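Local structure of enoyl-CoA hydratase (Mycobacterium avium, 3OC7) at residues Ala55-Val59 against Val207-Pro212; Ile104-Pro110 against Leu215-Lys219; Ile115-Arg120 against Gly136-Ala142; Glu249-Gly253 against Ser262-Thr266. The protein probably adds water across the double bond of 2-enoyl-CoA thioesters in fatty acid metabolism, as crotonase-family hydratases do. One frame throughout, in Å; residues are numbered along the deposited sequence.

Overall arrangement
Long-range contacts can be read as closures along a chain, and four of them outline this crotonase fold. The segment 55-59, leading into strand 58-63, opens contact 1, which closes at 207-212 where helix 196-208 gives way to helix 212-245. Before that, the end of helix 86-106 opens contact 2, closed at 215-219; contacts 1 and 2 therefore cross, and they touch through Val59 and Pro110. Nested inside both loops, contact 3 pairs short strands 118-120 and 140-142 of successive spiral repeats. Contact 4 follows in series, folding the C terminus onto helix 248-259, about 49 Å from contact 1 between centres, yet the two meet across subunit boundaries of the trimer.

Contact 1 (Ala55-Val59 against Val207-Pro212); sequences AVRVV and VGRGSP
The segment 55-59 runs into strand 58-63: Arg57 still has a bent backbone (phi/psi -116/-7), while Val58 and Val59 are extended. Opposite it, 207-212 leads from helix 196-208 into the next helix. Val207 has helical angles (-60/-42), Gly210 N bonds back to Val207 O at 3.0 Å, and Gly210 and Ser211 then stretch out (psi near 150°) before Pro212 starts helix 212-245. The two chains come nearest at Arg57 CA and Gly208 CA, 6.0 Å apart. Arg57, in an m,t,m conformation, reaches across and donates from both NH2 (2.8 Å) and NE (3.0 Å) to Gly208 O, so that one carbonyl oxygen takes both N-H groups along the guanidinium edge, where the chain leaves helix 196-208. Arg57 CD also rests 4.0 Å from Pro212 CD. Beside this polar pair, Val58 CB packs on Val207 CG1 at 4.0 Å. Ser211 is the N-cap of helix 212-245, its OG bonded to Gly214 N and to Glu249 of the second subunit. The contact thus joins an inner strand of the main sheet to a helix-helix connection: strand 21-26 lies alongside Val58, and Pro110, just ahead of strand 111-115, packs against Val207.

Contact 2 (Ile104-Pro110 against Leu215-Lys219); sequences IVESRLP and LAASK
Lys219 NZ donates to two backbone carbonyls, Leu109 O at 2.9 Å and Ile104 O at 3.0 Å, and forms a salt bridge with Asp131; a buried charge is satisfied by gathering oxygens around it. To get there the side chain is fully extended, all four chi angles being t, and Lys219 CE passes 3.3 Å from Ser107 O and 3.4 Å from Val105 O. The receiving backbone curls round the amine: helix 86-106 finishes, Ser107 becomes extended (-60/143), and its OG accepts from Leu109 N at 3.2 Å, an ST turn. A water donates to Ser107 O (2.9 Å) and weakly to Ala216 O (3.5 Å). Farther out, Arg108 and Ala216 come within 4.8 Å at CA, with Arg108 O 3.6 Å from Ala216 CA, and Pro110 CG meets Leu215 CB at 4.3 Å. Helix 212-245 is thereby held to the connection between helix 86-106 and strand 111-115, with Val207 of helix 196-208 covering both Pro110 and Leu215.

Contact 3 (Ile115-Arg120 against Gly136-Ala142); sequences IDGHVR and GPRSSFA
Ser140, with chi1 p, turns its OG into a shared polar point on one face of the parallel pair 118-120/140-142. His118 (m) brings ND1 to within a 2.8 Å hydrogen bond of Ser140 OG, and Arg120, folded back by chi1 and chi2 both m, donates to the same oxygen from NH1 (3.0 Å) and NH2 (3.1 Å). Arg120 NH1 also bonds Val119 O at 3.0 Å, and Ala142 CB lies over one guanidinium face. On the other face Val119 (t) and Phe141 (m) touch, CB to CD2 at 3.8 Å, both against Phe124 of helix 123-129. The strands run 16° apart with axes 5.0 Å from each other, paired His118 with Ser140 and Val119 with Phe141; Val119 N bonds Ser140 O at 2.9 Å. This is the crotonase spiral: successive strand-strand-helix repeats stack so that 67-69, 118-120 and 140-142 form a small parallel sheet beside the main one. Ahead of the strands, Gly136 N donates to Ile115 O at 2.9 Å, and a type I turn spans Gly136 to Ser139, whose OG bonds Gly136 O at 2.8 Å. Asp116 (chi1 t) extends OD1 to accept from Arg138 N at 3.0 Å, while Arg138 (m,t,m) returns NH2 and NE to Asp116 O, at 2.9 and 3.1 Å.

Contact 4 (Glu249-Gly253 against Ser262-Thr266); sequences EAREG and SPNWT
Trp265, with chi1 p and chi2 81°, lays the six-membered end of its indole against one turn of helix 248-259: Trp265 CZ3 meets Glu249 O edge-on at 3.6 Å; separately, CZ3 lies 4.0 Å from Glu252 CG, and CH2 is 3.9 Å from Gly253 CA. The helix is regular here (Gly253 N to Glu249 O, 3.0 Å), whereas Pro263 to Thr266 form a type I turn in which Thr266 N (3.2 Å) and OG1 (2.9 Å) both donate to Pro263 O. Gly253 and Pro263 are 6.0 Å apart at CA. Glu252 (t, p) points across to accept from Asn264 N through OE2 at 2.9 Å, and the same carboxylate forms a salt bridge with Arg261. So the C-terminal tail doubles back on the helix it follows. Trp265 NE1 bonds Arg209 O of the third subunit, and Glu249 OE1 bonds Ser211 of that subunit: polar groups on both segments serve the trimer interface, while the Glu252 carboxylate and the six-membered ring of Trp265 bind the tail to its own helix.

Contact 1 (Ala55-Val59 against Val207-Pro212)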
loop_
_atom_site.group_PDB
_atom_site.type_symbol
_atom_site.label_atom_id
_atom_site.label_comp_id
_atom_site.label_asym_id
_atom_site.label_seq_id
_atom_site.Cartn_x
_atom_site.Cartn_y
_atom_site.Cartn_z
ATOM N N ALA A 55 -16.970 28.594 12.523
ATOM C CA ALA A 55 -15.825 29.280 11.898
ATOM C C ALA A 55 -14.544 28.417 11.726
ATOM O O ALA A 55 -13.610 28.823 11.027
ATOM C CB ALA A 55 -15.501 30.575 12.660
ATOM N N VAL A 56 -14.498 27.260 12.393
ATOM C CA VAL A 56 -13.355 26.339 12.294
ATOM C C VAL A 56 -13.550 25.326 11.154
ATOM O O VAL A 56 -14.591 24.633 11.099
ATOM C CB VAL A 56 -13.105 25.612 13.658
ATOM C CG1 VAL A 56 -11.934 24.602 13.549
ATOM C CG2 VAL A 56 -12.822 26.618 14.778
ATOM N N ARG A 57 -12.559 25.251 10.250
ATOM C CA ARG A 57 -12.543 24.250 9.153
ATOM C C ARG A 57 -11.384 23.209 9.207
ATOM O O ARG A 57 -11.394 22.221 8.454
ATOM C CB ARG A 57 -12.671 24.928 7.765
ATOM C CG ARG A 57 -14.063 25.581 7.536
ATOM C CD ARG A 57 -14.345 26.027 6.089
ATOM N NE ARG A 57 -13.394 27.001 5.549
ATOM C CZ ARG A 57 -13.385 28.307 5.831
ATOM N NH1 ARG A 57 -14.271 28.825 6.677
ATOM N NH2 ARG A 57 -12.473 29.095 5.277
ATOM N N VAL A 58 -10.433 23.400 10.132
ATOM C CA VAL A 58 -9.277 22.512 10.293
ATOM C C VAL A 58 -8.697 22.641 11.718
ATOM O O VAL A 58 -8.797 23.736 12.324
ATOM C CB VAL A 58 -8.198 22.794 9.186
ATOM C CG1 VAL A 58 -7.662 24.225 9.272
ATOM C CG2 VAL A 58 -7.036 21.782 9.225
ATOM N N VAL A 59 -8.127 21.545 12.246
ATOM C CA VAL A 59 -7.399 21.515 13.541
ATOM C C VAL A 59 -5.906 21.198 13.390
ATOM O O VAL A 59 -5.549 20.311 12.593
ATOM C CB VAL A 59 -8.003 20.399 14.459
ATOM C CG1 VAL A 59 -7.181 20.189 15.759
ATOM C CG2 VAL A 59 -9.452 20.701 14.802
ATOM N N VAL A 207 -6.160 23.774 2.872
ATOM C CA VAL A 207 -7.327 23.060 3.428
ATOM C C VAL A 207 -8.510 24.025 3.699
ATOM O O VAL A 207 -9.669 23.718 3.391
ATOM C CB VAL A 207 -6.948 22.218 4.697
ATOM C CG1 VAL A 207 -8.180 21.573 5.335
ATOM C CG2 VAL A 207 -5.930 21.133 4.342
ATOM N N GLY A 208 -8.215 25.204 4.242
ATOM C CA GLY A 208 -9.245 26.214 4.544
ATOM C C GLY A 208 -10.047 26.764 3.374
ATOM O O GLY A 208 -11.128 27.345 3.589
ATOM N N ARG A 209 -9.535 26.581 2.155
ATOM C CA ARG A 209 -10.263 26.910 0.912
ATOM C C ARG A 209 -11.493 25.998 0.667
ATOM O O ARG A 209 -12.400 26.369 -0.088
ATOM C CB ARG A 209 -9.338 26.847 -0.310
ATOM C CG ARG A 209 -8.183 27.844 -0.318
ATOM C CD ARG A 209 -7.366 27.719 -1.594
ATOM N NE ARG A 209 -6.115 28.468 -1.492
ATOM C CZ ARG A 209 -5.952 29.741 -1.847
ATOM N NH1 ARG A 209 -6.963 30.442 -2.347
ATOM N NH2 ARG A 209 -4.766 30.316 -1.699
ATOM N N GLY A 210 -11.505 24.798 1.260
ATOM C CA GLY A 210 -12.626 23.845 1.121
ATOM C C GLY A 210 -13.849 24.221 1.955
ATOM O O GLY A 210 -13.729 24.873 3.005
ATOM N N SER A 211 -15.027 23.813 1.483
ATOM C CA SER A 211 -16.277 24.070 2.223
ATOM C C SER A 211 -16.450 23.094 3.404
ATOM O O SER A 211 -15.877 21.998 3.377
ATOM C CB SER A 211 -17.487 23.983 1.270
ATOM O OG SER A 211 -18.146 22.725 1.355
ATOM N N PRO A 212 -17.237 23.470 4.446
ATOM C CA PRO A 212 -17.403 22.504 5.552
ATOM C C PRO A 212 -17.964 21.130 5.124
ATOM O O PRO A 212 -17.461 20.091 5.587
ATOM C CB PRO A 212 -18.333 23.228 6.537
ATOM C CG PRO A 212 -18.122 24.694 6.239
ATOM C CD PRO A 212 -17.859 24.780 4.755
#

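Contact 2 (Ile104-Pro110 against Leu215-Lys219)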
loop_
_atom_site.group_PDB
_atom_site.type_symbol
_atom_site.label_atom_id
_atom_site.label_comp_id
_atom_site.label_asym_id
_atom_site.label_seq_id
_atom_site.Cartn_x
_atom_site.Cartn_y
_atom_site.Cartn_z
ATOM N N ILE A 104 -10.553 11.202 16.850
ATOM C CA ILE A 104 -9.816 11.951 15.811
ATOM C C ILE A 104 -10.288 11.482 14.409
ATOM O O ILE A 104 -10.617 12.304 13.534
ATOM C CB ILE A 104 -8.257 11.791 15.974
ATOM C CG1 ILE A 104 -7.760 12.452 17.273
ATOM C CG2 ILE A 104 -7.500 12.344 14.737
ATOM C CD1 ILE A 104 -6.340 12.085 17.641
ATOM N N VAL A 105 -10.344 10.163 14.195
ATOM C CA VAL A 105 -10.747 9.586 12.896
ATOM C C VAL A 105 -12.213 9.930 12.494
ATOM O O VAL A 105 -12.483 10.168 11.290
ATOM C CB VAL A 105 -10.454 8.049 12.842
ATOM C CG1 VAL A 105 -10.899 7.443 11.513
ATOM C CG2 VAL A 105 -8.970 7.771 13.015
ATOM N N GLU A 106 -13.130 9.996 13.473
ATOM C CA GLU A 106 -14.573 10.267 13.223
ATOM C C GLU A 106 -14.922 11.754 12.984
ATOM O O GLU A 106 -16.031 12.062 12.524
ATOM C CB GLU A 106 -15.463 9.708 14.366
ATOM C CG GLU A 106 -15.590 8.173 14.371
ATOM C CD GLU A 106 -16.440 7.623 15.535
ATOM O OE1 GLU A 106 -16.584 8.316 16.557
ATOM O OE2 GLU A 106 -16.940 6.482 15.436
ATOM N N SER A 107 -14.022 12.673 13.351
ATOM C CA SER A 107 -14.336 14.132 13.318
ATOM C C SER A 107 -14.705 14.659 11.910
ATOM O O SER A 107 -14.122 14.225 10.920
ATOM C CB SER A 107 -13.134 14.929 13.856
ATOM O OG SER A 107 -13.379 16.345 13.898
ATOM N N ARG A 108 -15.652 15.600 11.831
ATOM C CA ARG A 108 -15.953 16.346 10.576
ATOM C C ARG A 108 -14.744 17.137 10.062
ATOM O O ARG A 108 -14.691 17.499 8.881
ATOM C CB ARG A 108 -17.172 17.298 10.742
ATOM C CG ARG A 108 -16.868 18.624 11.486
ATOM C CD ARG A 108 -18.051 19.643 11.524
ATOM N NE ARG A 108 -17.714 20.884 12.247
ATOM C CZ ARG A 108 -17.140 21.960 11.708
ATOM N NH1 ARG A 108 -16.780 21.968 10.425
ATOM N NH2 ARG A 108 -16.904 23.034 12.464
ATOM N N LEU A 109 -13.802 17.428 10.970
ATOM C CA LEU A 109 -12.631 18.294 10.706
ATOM C C LEU A 109 -11.376 17.500 10.309
ATOM O O LEU A 109 -11.016 16.528 11.003
ATOM C CB LEU A 109 -12.296 19.122 11.962
ATOM C CG LEU A 109 -13.345 20.086 12.521
ATOM C CD1 LEU A 109 -12.956 20.579 13.915
ATOM C CD2 LEU A 109 -13.544 21.255 11.566
ATOM N N PRO A 110 -10.689 17.912 9.214
ATOM C CA PRO A 110 -9.303 17.447 9.012
ATOM C C PRO A 110 -8.395 17.811 10.219
ATOM O O PRO A 110 -8.476 18.954 10.742
ATOM C CB PRO A 110 -8.863 18.203 7.737
ATOM C CG PRO A 110 -10.169 18.518 6.993
ATOM C CD PRO A 110 -11.126 18.841 8.140
ATOM N N LEU A 215 -15.155 19.173 2.749
ATOM C CA LEU A 215 -14.078 18.603 3.591
ATOM C C LEU A 215 -14.540 17.389 4.416
ATOM O O LEU A 215 -13.820 16.373 4.464
ATOM C CB LEU A 215 -13.448 19.662 4.516
ATOM C CG LEU A 215 -12.698 20.798 3.816
ATOM C CD1 LEU A 215 -12.351 21.941 4.761
ATOM C CD2 LEU A 215 -11.428 20.268 3.116
ATOM N N ALA A 216 -15.715 17.473 5.045
ATOM C CA ALA A 216 -16.234 16.318 5.808
ATOM C C ALA A 216 -16.458 15.071 4.917
ATOM O O ALA A 216 -16.079 13.951 5.312
ATOM C CB ALA A 216 -17.515 16.668 6.596
ATOM N N ALA A 217 -17.067 15.249 3.738
ATOM C CA ALA A 217 -17.351 14.114 2.845
ATOM C C ALA A 217 -16.082 13.528 2.206
ATOM O O ALA A 217 -15.964 12.281 2.028
ATOM C CB ALA A 217 -18.373 14.507 1.781
ATOM N N SER A 218 -15.136 14.418 1.868
ATOM C CA SER A 218 -13.849 13.987 1.287
ATOM C C SER A 218 -13.023 13.185 2.325
ATOM O O SER A 218 -12.452 12.130 1.986
ATOM C CB SER A 218 -13.054 15.180 0.728
ATOM O OG SER A 218 -13.740 15.882 -0.323
ATOM N N LYS A 219 -12.967 13.658 3.578
ATOM C CA LYS A 219 -12.338 12.889 4.678
ATOM C C LYS A 219 -12.983 11.490 4.895
ATOM O O LYS A 219 -12.265 10.465 4.987
ATOM C CB LYS A 219 -12.337 13.694 5.989
ATOM C CG LYS A 219 -11.831 12.919 7.221
ATOM C CD LYS A 219 -11.528 13.787 8.461
ATOM C CE LYS A 219 -11.300 12.904 9.690
ATOM N NZ LYS A 219 -10.635 13.633 10.824
HETATM O O HOH W 1 -15.148 12.952 8.497
#

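Contact 3 (Ile115-Arg120 against Gly136-Ala142)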
loop_
_atom_site.group_PDB
_atom_site.type_symbol
_atom_site.label_atom_id
_atom_site.label_comp_id
_atom_site.label_asym_id
_atom_site.label_seq_id
_atom_site.Cartn_x
_atom_site.Cartn_y
_atom_site.Cartn_z
ATOM N N ILE A 115 4.892 17.988 14.434
ATOM C CA ILE A 115 5.864 17.247 15.263
ATOM C C ILE A 115 7.271 17.869 15.126
ATOM O O ILE A 115 7.755 18.022 14.017
ATOM C CB ILE A 115 5.933 15.730 14.819
ATOM C CG1 ILE A 115 4.535 15.056 14.824
ATOM C CG2 ILE A 115 6.968 14.929 15.627
ATOM C CD1 ILE A 115 4.392 13.859 13.823
ATOM N N ASP A 116 7.929 18.208 16.252
ATOM C CA ASP A 116 9.398 18.525 16.215
ATOM C C ASP A 116 10.088 18.014 17.496
ATOM O O ASP A 116 10.575 18.800 18.343
ATOM C CB ASP A 116 9.680 20.027 15.954
ATOM C CG ASP A 116 11.091 20.286 15.419
ATOM O OD1 ASP A 116 11.730 19.360 14.853
ATOM O OD2 ASP A 116 11.584 21.436 15.578
ATOM N N GLY A 117 10.129 16.692 17.636
ATOM C CA GLY A 117 10.617 16.034 18.863
ATOM C C GLY A 117 10.435 14.523 18.824
ATOM O O GLY A 117 10.018 13.973 17.794
ATOM N N HIS A 118 10.721 13.857 19.945
ATOM C CA HIS A 118 10.697 12.393 20.031
ATOM C C HIS A 118 9.269 11.817 20.084
ATOM O O HIS A 118 8.365 12.398 20.716
ATOM C CB HIS A 118 11.543 11.907 21.228
ATOM C CG HIS A 118 12.934 12.482 21.263
ATOM N ND1 HIS A 118 13.870 12.246 20.275
ATOM C CD2 HIS A 118 13.547 13.271 22.181
ATOM C CE1 HIS A 118 14.995 12.874 20.581
ATOM N NE2 HIS A 118 14.823 13.505 21.728
ATOM N N VAL A 119 9.077 10.690 19.384
ATOM C CA VAL A 119 7.817 9.925 19.371
ATOM C C VAL A 119 8.089 8.447 19.786
ATOM O O VAL A 119 8.915 7.764 19.160
ATOM C CB VAL A 119 7.157 9.957 17.957
ATOM C CG1 VAL A 119 5.859 9.076 17.882
ATOM C CG2 VAL A 119 6.885 11.400 17.490
ATOM N N ARG A 120 7.419 7.979 20.845
ATOM C CA ARG A 120 7.565 6.579 21.316
ATOM C C ARG A 120 6.193 5.996 21.737
ATOM O O ARG A 120 5.284 6.736 22.120
ATOM C CB ARG A 120 8.557 6.457 22.499
ATOM C CG ARG A 120 9.982 6.999 22.309
ATOM C CD ARG A 120 10.831 6.111 21.378
ATOM N NE ARG A 120 12.224 6.552 21.288
ATOM C CZ ARG A 120 12.668 7.524 20.491
ATOM N NH1 ARG A 120 11.832 8.182 19.693
ATOM N NH2 ARG A 120 13.954 7.852 20.507
ATOM N N GLY A 136 9.660 17.972 11.784
ATOM C CA GLY A 136 10.874 18.795 11.622
ATOM C C GLY A 136 12.172 18.104 12.049
ATOM O O GLY A 136 12.152 16.910 12.428
ATOM N N PRO A 137 13.317 18.845 12.007
ATOM C CA PRO A 137 14.670 18.249 12.130
ATOM C C PRO A 137 15.093 17.704 13.512
ATOM O O PRO A 137 16.107 17.002 13.587
ATOM C CB PRO A 137 15.611 19.384 11.659
ATOM C CG PRO A 137 14.854 20.644 11.978
ATOM C CD PRO A 137 13.376 20.303 11.787
ATOM N N ARG A 138 14.348 18.006 14.576
ATOM C CA ARG A 138 14.610 17.414 15.897
ATOM C C ARG A 138 13.924 16.063 16.122
ATOM O O ARG A 138 14.136 15.430 17.164
ATOM C CB ARG A 138 14.171 18.364 17.019
ATOM C CG ARG A 138 14.783 19.759 16.971
ATOM C CD ARG A 138 14.562 20.500 18.273
ATOM N NE ARG A 138 13.175 20.448 18.727
ATOM C CZ ARG A 138 12.720 21.013 19.844
ATOM N NH1 ARG A 138 13.544 21.707 20.636
ATOM N NH2 ARG A 138 11.436 20.881 20.174
ATOM N N SER A 139 13.118 15.617 15.163
ATOM C CA SER A 139 12.243 14.449 15.365
ATOM C C SER A 139 12.998 13.106 15.374
ATOM O O SER A 139 13.987 12.931 14.644
ATOM C CB SER A 139 11.134 14.424 14.293
ATOM O OG SER A 139 10.387 15.642 14.268
ATOM N N SER A 140 12.537 12.161 16.200
ATOM C CA SER A 140 13.010 10.752 16.138
ATOM C C SER A 140 11.859 9.774 16.433
ATOM O O SER A 140 10.897 10.150 17.136
ATOM C CB SER A 140 14.203 10.479 17.089
ATOM O OG SER A 140 13.775 10.148 18.405
ATOM N N PHE A 141 11.975 8.526 15.927
ATOM C CA PHE A 141 10.941 7.483 16.029
ATOM C C PHE A 141 11.594 6.102 16.332
ATOM O O PHE A 141 12.602 5.744 15.690
ATOM C CB PHE A 141 10.166 7.383 14.689
ATOM C CG PHE A 141 9.627 8.718 14.157
ATOM C CD1 PHE A 141 10.438 9.581 13.396
ATOM C CD2 PHE A 141 8.308 9.109 14.416
ATOM C CE1 PHE A 141 9.941 10.810 12.921
ATOM C CE2 PHE A 141 7.800 10.327 13.930
ATOM C CZ PHE A 141 8.605 11.179 13.203
ATOM N N ALA A 142 11.052 5.328 17.291
ATOM C CA ALA A 142 11.521 3.938 17.574
ATOM C C ALA A 142 10.426 3.063 18.218
ATOM O O ALA A 142 9.768 3.505 19.168
ATOM C CB ALA A 142 12.788 3.951 18.457
#

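Contact 4 (Glu249-Gly253 against Ser262-Thr266)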
loop_
_atom_site.group_PDB
_atom_site.type_symbol
_atom_site.label_atom_id
_atom_site.label_comp_id
_atom_site.label_asym_id
_atom_site.label_seq_id
_atom_site.Cartn_x
_atom_site.Cartn_y
_atom_site.Cartn_z
ATOM N N GLU A 249 7.754 -12.223 31.163
ATOM C CA GLU A 249 8.769 -11.590 30.315
ATOM C C GLU A 249 8.674 -10.061 30.294
ATOM O O GLU A 249 9.702 -9.370 30.209
ATOM C CB GLU A 249 8.800 -12.190 28.890
ATOM C CG GLU A 249 9.638 -13.474 28.786
ATOM C CD GLU A 249 9.548 -14.181 27.438
ATOM O OE1 GLU A 249 9.499 -13.515 26.372
ATOM O OE2 GLU A 249 9.551 -15.431 27.444
ATOM N N ALA A 250 7.450 -9.521 30.389
ATOM C CA ALA A 250 7.260 -8.072 30.506
ATOM C C ALA A 250 7.800 -7.495 31.822
ATOM O O ALA A 250 8.359 -6.400 31.835
ATOM C CB ALA A 250 5.787 -7.696 30.308
ATOM N N ARG A 251 7.653 -8.239 32.921
ATOM C CA ARG A 251 8.190 -7.815 34.217
ATOM C C ARG A 251 9.722 -7.714 34.191
ATOM O O ARG A 251 10.307 -6.724 34.661
ATOM C CB ARG A 251 7.730 -8.774 35.314
ATOM C CG ARG A 251 6.223 -8.838 35.505
ATOM C CD ARG A 251 5.725 -7.896 36.597
ATOM N NE ARG A 251 4.267 -7.946 36.738
ATOM C CZ ARG A 251 3.595 -8.904 37.374
ATOM N NH1 ARG A 251 4.232 -9.922 37.946
ATOM N NH2 ARG A 251 2.271 -8.846 37.439
ATOM N N GLU A 252 10.370 -8.746 33.643
ATOM C CA GLU A 252 11.828 -8.768 33.501
ATOM C C GLU A 252 12.328 -7.671 32.548
ATOM O O GLU A 252 13.364 -7.038 32.794
ATOM C CB GLU A 252 12.300 -10.161 33.049
ATOM C CG GLU A 252 13.750 -10.252 32.520
ATOM C CD GLU A 252 14.833 -9.934 33.557
ATOM O OE1 GLU A 252 14.549 -9.872 34.776
ATOM O OE2 GLU A 252 15.993 -9.752 33.130
ATOM N N GLY A 253 11.591 -7.444 31.459
ATOM C CA GLY A 253 11.959 -6.404 30.497
ATOM C C GLY A 253 12.012 -5.005 31.087
ATOM O O GLY A 253 12.945 -4.245 30.820
ATOM N N SER A 262 21.252 -5.621 30.912
ATOM C CA SER A 262 20.590 -6.375 29.843
ATOM C C SER A 262 19.566 -7.367 30.428
ATOM O O SER A 262 19.748 -7.850 31.554
ATOM C CB SER A 262 21.625 -7.086 28.966
ATOM O OG SER A 262 22.458 -7.931 29.740
ATOM N N PRO A 263 18.474 -7.657 29.683
ATOM C CA PRO A 263 17.476 -8.623 30.171
ATOM C C PRO A 263 17.992 -10.061 30.112
ATOM O O PRO A 263 18.883 -10.364 29.317
ATOM C CB PRO A 263 16.291 -8.423 29.217
ATOM C CG PRO A 263 16.892 -7.892 27.964
ATOM C CD PRO A 263 18.099 -7.086 28.373
ATOM N N ASN A 264 17.432 -10.941 30.938
ATOM C CA ASN A 264 18.006 -12.281 31.084
ATOM C C ASN A 264 17.956 -13.222 29.862
ATOM O O ASN A 264 18.743 -14.174 29.791
ATOM C CB ASN A 264 17.539 -12.975 32.377
ATOM C CG ASN A 264 16.047 -13.285 32.398
ATOM O OD1 ASN A 264 15.341 -13.163 31.392
ATOM N ND2 ASN A 264 15.564 -13.705 33.561
ATOM N N TRP A 265 17.075 -12.943 28.898
ATOM C CA TRP A 265 17.026 -13.747 27.663
ATOM C C TRP A 265 18.232 -13.549 26.733
ATOM O O TRP A 265 18.461 -14.367 25.842
ATOM C CB TRP A 265 15.689 -13.586 26.899
ATOM C CG TRP A 265 15.333 -12.174 26.494
ATOM C CD1 TRP A 265 15.806 -11.482 25.407
ATOM C CD2 TRP A 265 14.401 -11.298 27.151
ATOM N NE1 TRP A 265 15.257 -10.223 25.373
ATOM C CE2 TRP A 265 14.385 -10.083 26.420
ATOM C CE3 TRP A 265 13.587 -11.417 28.294
ATOM C CZ2 TRP A 265 13.589 -8.995 26.789
ATOM C CZ3 TRP A 265 12.799 -10.331 28.667
ATOM C CH2 TRP A 265 12.796 -9.138 27.905
ATOM N N THR A 266 18.999 -12.478 26.939
ATOM C CA THR A 266 20.227 -12.244 26.175
ATOM C C THR A 266 21.432 -12.844 26.906
ATOM O O THR A 266 22.471 -13.134 26.299
ATOM C CB THR A 266 20.476 -10.741 25.915
ATOM O OG1 THR A 266 20.798 -10.085 27.148
ATOM C CG2 THR A 266 19.248 -10.075 25.289
#